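Long-range contact in NADH dehydrogenase, putative (Plasmodium falciparum, PDB 5JWC), which probably oxidises NADH through its bound FAD and passes the electrons to ubiquinone, as a type II NADH dehydrogenase of the malaria parasite: residues I320-E325 and K345-L350. Residues are numbered along the deposited sequence; the frame is centred on the assembly and turned at random.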
loop_
_atom_site.group_PDB
_atom_site.type_symbol
_atom_site.label_atom_id
_atom_site.label_comp_id
_atom_site.label_asym_id
_atom_site.label_seq_id
_atom_site.Cartn_x
_atom_site.Cartn_y
_atom_site.Cartn_z
ATOM N N ILE A 320 20.808 28.180 9.286
ATOM C CA ILE A 320 19.502 28.107 8.652
ATOM C C ILE A 320 19.300 29.304 7.743
ATOM O O ILE A 320 19.884 30.368 7.945
ATOM C CB ILE A 320 18.353 28.011 9.693
ATOM C CG1 ILE A 320 17.066 27.477 9.032
ATOM C CG2 ILE A 320 18.145 29.348 10.399
ATOM C CD1 ILE A 320 15.960 27.037 10.016
ATOM N N LEU A 321 18.490 29.106 6.718
ATOM C CA LEU A 321 18.228 30.135 5.737
ATOM C C LEU A 321 17.420 31.281 6.348
ATOM O O LEU A 321 16.334 31.064 6.872
ATOM C CB LEU A 321 17.485 29.524 4.547
ATOM C CG LEU A 321 17.367 30.443 3.328
ATOM C CD1 LEU A 321 18.758 30.896 2.876
ATOM C CD2 LEU A 321 16.656 29.729 2.198
ATOM N N LYS A 322 17.943 32.502 6.280
ATOM C CA LYS A 322 17.216 33.660 6.803
ATOM C C LYS A 322 16.468 34.405 5.712
ATOM O O LYS A 322 17.012 34.640 4.631
ATOM C CB LYS A 322 18.170 34.623 7.515
ATOM C CG LYS A 322 18.846 34.091 8.777
ATOM C CD LYS A 322 17.849 34.040 9.943
ATOM C CE LYS A 322 18.570 33.945 11.300
ATOM N NZ LYS A 322 18.047 34.994 12.254
ATOM N N VAL A 323 15.221 34.777 5.988
ATOM C CA VAL A 323 14.452 35.601 5.063
ATOM C C VAL A 323 14.019 36.864 5.775
ATOM O O VAL A 323 13.985 36.907 7.011
ATOM C CB VAL A 323 13.197 34.876 4.531
ATOM C CG1 VAL A 323 13.600 33.545 3.891
ATOM C CG2 VAL A 323 12.196 34.645 5.673
ATOM N N ASP A 324 13.659 37.888 5.018
ATOM C CA ASP A 324 13.177 39.101 5.660
ATOM C C ASP A 324 11.682 39.002 5.942
ATOM O O ASP A 324 11.065 37.951 5.720
ATOM C CB ASP A 324 13.499 40.347 4.809
ATOM C CG ASP A 324 12.798 40.360 3.433
ATOM O OD1 ASP A 324 13.299 41.106 2.555
ATOM O OD2 ASP A 324 11.765 39.674 3.212
ATOM N N GLU A 325 11.095 40.107 6.393
ATOM C CA GLU A 325 9.707 40.119 6.850
ATOM C C GLU A 325 8.706 39.874 5.731
ATOM O O GLU A 325 7.512 39.684 5.980
ATOM C CB GLU A 325 9.396 41.440 7.557
ATOM C CG GLU A 325 9.430 42.707 6.659
ATOM C CD GLU A 325 10.830 43.215 6.326
ATOM O OE1 GLU A 325 11.831 42.707 6.873
ATOM O OE2 GLU A 325 10.930 44.143 5.499
ATOM N N LYS A 345 14.066 30.798 8.624
ATOM C CA LYS A 345 13.721 31.624 9.781
ATOM C C LYS A 345 13.607 33.083 9.309
ATOM O O LYS A 345 14.347 33.506 8.420
ATOM C CB LYS A 345 14.787 31.513 10.878
ATOM C CG LYS A 345 14.744 30.221 11.724
ATOM C CD LYS A 345 13.351 29.899 12.280
ATOM C CE LYS A 345 13.286 28.467 12.881
ATOM N NZ LYS A 345 11.879 28.066 13.305
ATOM N N ILE A 346 12.666 33.835 9.872
ATOM C CA ILE A 346 12.478 35.233 9.503
ATOM C C ILE A 346 13.373 36.157 10.351
ATOM O O ILE A 346 13.402 36.044 11.578
ATOM C CB ILE A 346 11.001 35.664 9.669
ATOM C CG1 ILE A 346 10.083 34.792 8.793
ATOM C CG2 ILE A 346 10.823 37.158 9.337
ATOM C CD1 ILE A 346 8.636 35.213 8.834
ATOM N N GLN A 347 14.116 37.045 9.692
ATOM C CA GLN A 347 14.863 38.097 10.375
ATOM C C GLN A 347 14.323 39.429 9.881
ATOM O O GLN A 347 14.702 39.892 8.803
ATOM C CB GLN A 347 16.368 37.979 10.111
ATOM C CG GLN A 347 17.158 39.213 10.582
ATOM C CD GLN A 347 16.977 39.489 12.083
ATOM O OE1 GLN A 347 17.498 38.749 12.922
ATOM N NE2 GLN A 347 16.213 40.539 12.421
ATOM N N PRO A 348 13.393 40.028 10.637
ATOM C CA PRO A 348 12.668 41.187 10.120
ATOM C C PRO A 348 13.517 42.447 10.122
ATOM O O PRO A 348 14.555 42.485 10.783
ATOM C CB PRO A 348 11.501 41.338 11.091
ATOM C CG PRO A 348 12.040 40.789 12.366
ATOM C CD PRO A 348 12.926 39.641 11.980
ATOM N N LYS A 349 13.061 43.441 9.366
ATOM C CA LYS A 349 13.633 44.774 9.390
ATOM C C LYS A 349 13.663 45.268 10.836
ATOM O O LYS A 349 12.664 45.171 11.544
ATOM C CB LYS A 349 12.814 45.718 8.510
ATOM C CG LYS A 349 13.355 47.143 8.462
ATOM C CD LYS A 349 12.363 48.071 7.787
ATOM C CE LYS A 349 12.270 47.787 6.299
ATOM N NZ LYS A 349 11.264 48.662 5.642
ATOM N N LEU A 350 14.803 45.811 11.257
ATOM C CA LEU A 350 15.021 46.184 12.651
ATOM C C LEU A 350 14.392 47.529 13.000
ATOM O O LEU A 350 14.681 48.552 12.378
ATOM C CB LEU A 350 16.519 46.207 12.953
ATOM C CG LEU A 350 17.220 44.855 12.817
ATOM C CD1 LEU A 350 18.735 45.012 12.706
ATOM C CD2 LEU A 350 16.869 43.956 14.004
HETATM O O HOH W 1 14.930 35.883 13.521
#
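The carboxylate of Glu325 receives the backbone N-H of Lys349 from above its plane: Lys349 N stands 2.9 Å from Glu325 OE1, 52° out of the carboxylate plane, in a somewhat bent bond. Glu325 CB meets Pro348 CB; beyond it a bend at chi2 (-77°) brings the carboxylate to Lys349, whose backbone N and CB cover the same face, Lys349 CB 3.6 Å from Glu325 OE1. Lys349 NZ remains 4.5 Å from Glu325 OE2, beyond a salt bridge, though the opposite charges probably still attract. The amide of Gln347 curls along its own segment, NE2 donating to Pro348 O almost within the amide plane, while Lys322 NZ comes only to 3.9 Å from Gln347 OE1, with no hydrogen bond.

The backbones of 321-323 and 345-346 run as a short parallel pair. Leu321 O accepts from Lys345 N, Val323 N donates to Lys345 O, and Val323 O accepts from Gln347 N at 2.7 Å. One face carries Lys322 and Lys345, whose aliphatic parts cross at Lys322 CD and Lys345 CB; Ile320 extends this apolar cover, CG2 lying 3.8 Å from Lys345 CG. A water bound to Ile346 O also receives a weak bond from Lys322 NZ. On the other face Val323 CG2 packs against Ile346 CG1 at 3.8 Å.

Asp324 turns its carboxylate elsewhere, to a salt bridge with Arg328. This two-stranded parallel sheet lies within the pyridine nucleotide-disulphide oxidoreductase region: Leu321 packs on helix 303-309, Leu321 and Val323 meet Ala339 of strand 337-339, and Ile346 is covered by Tyr417 and Pro420, just beyond helix 403-416.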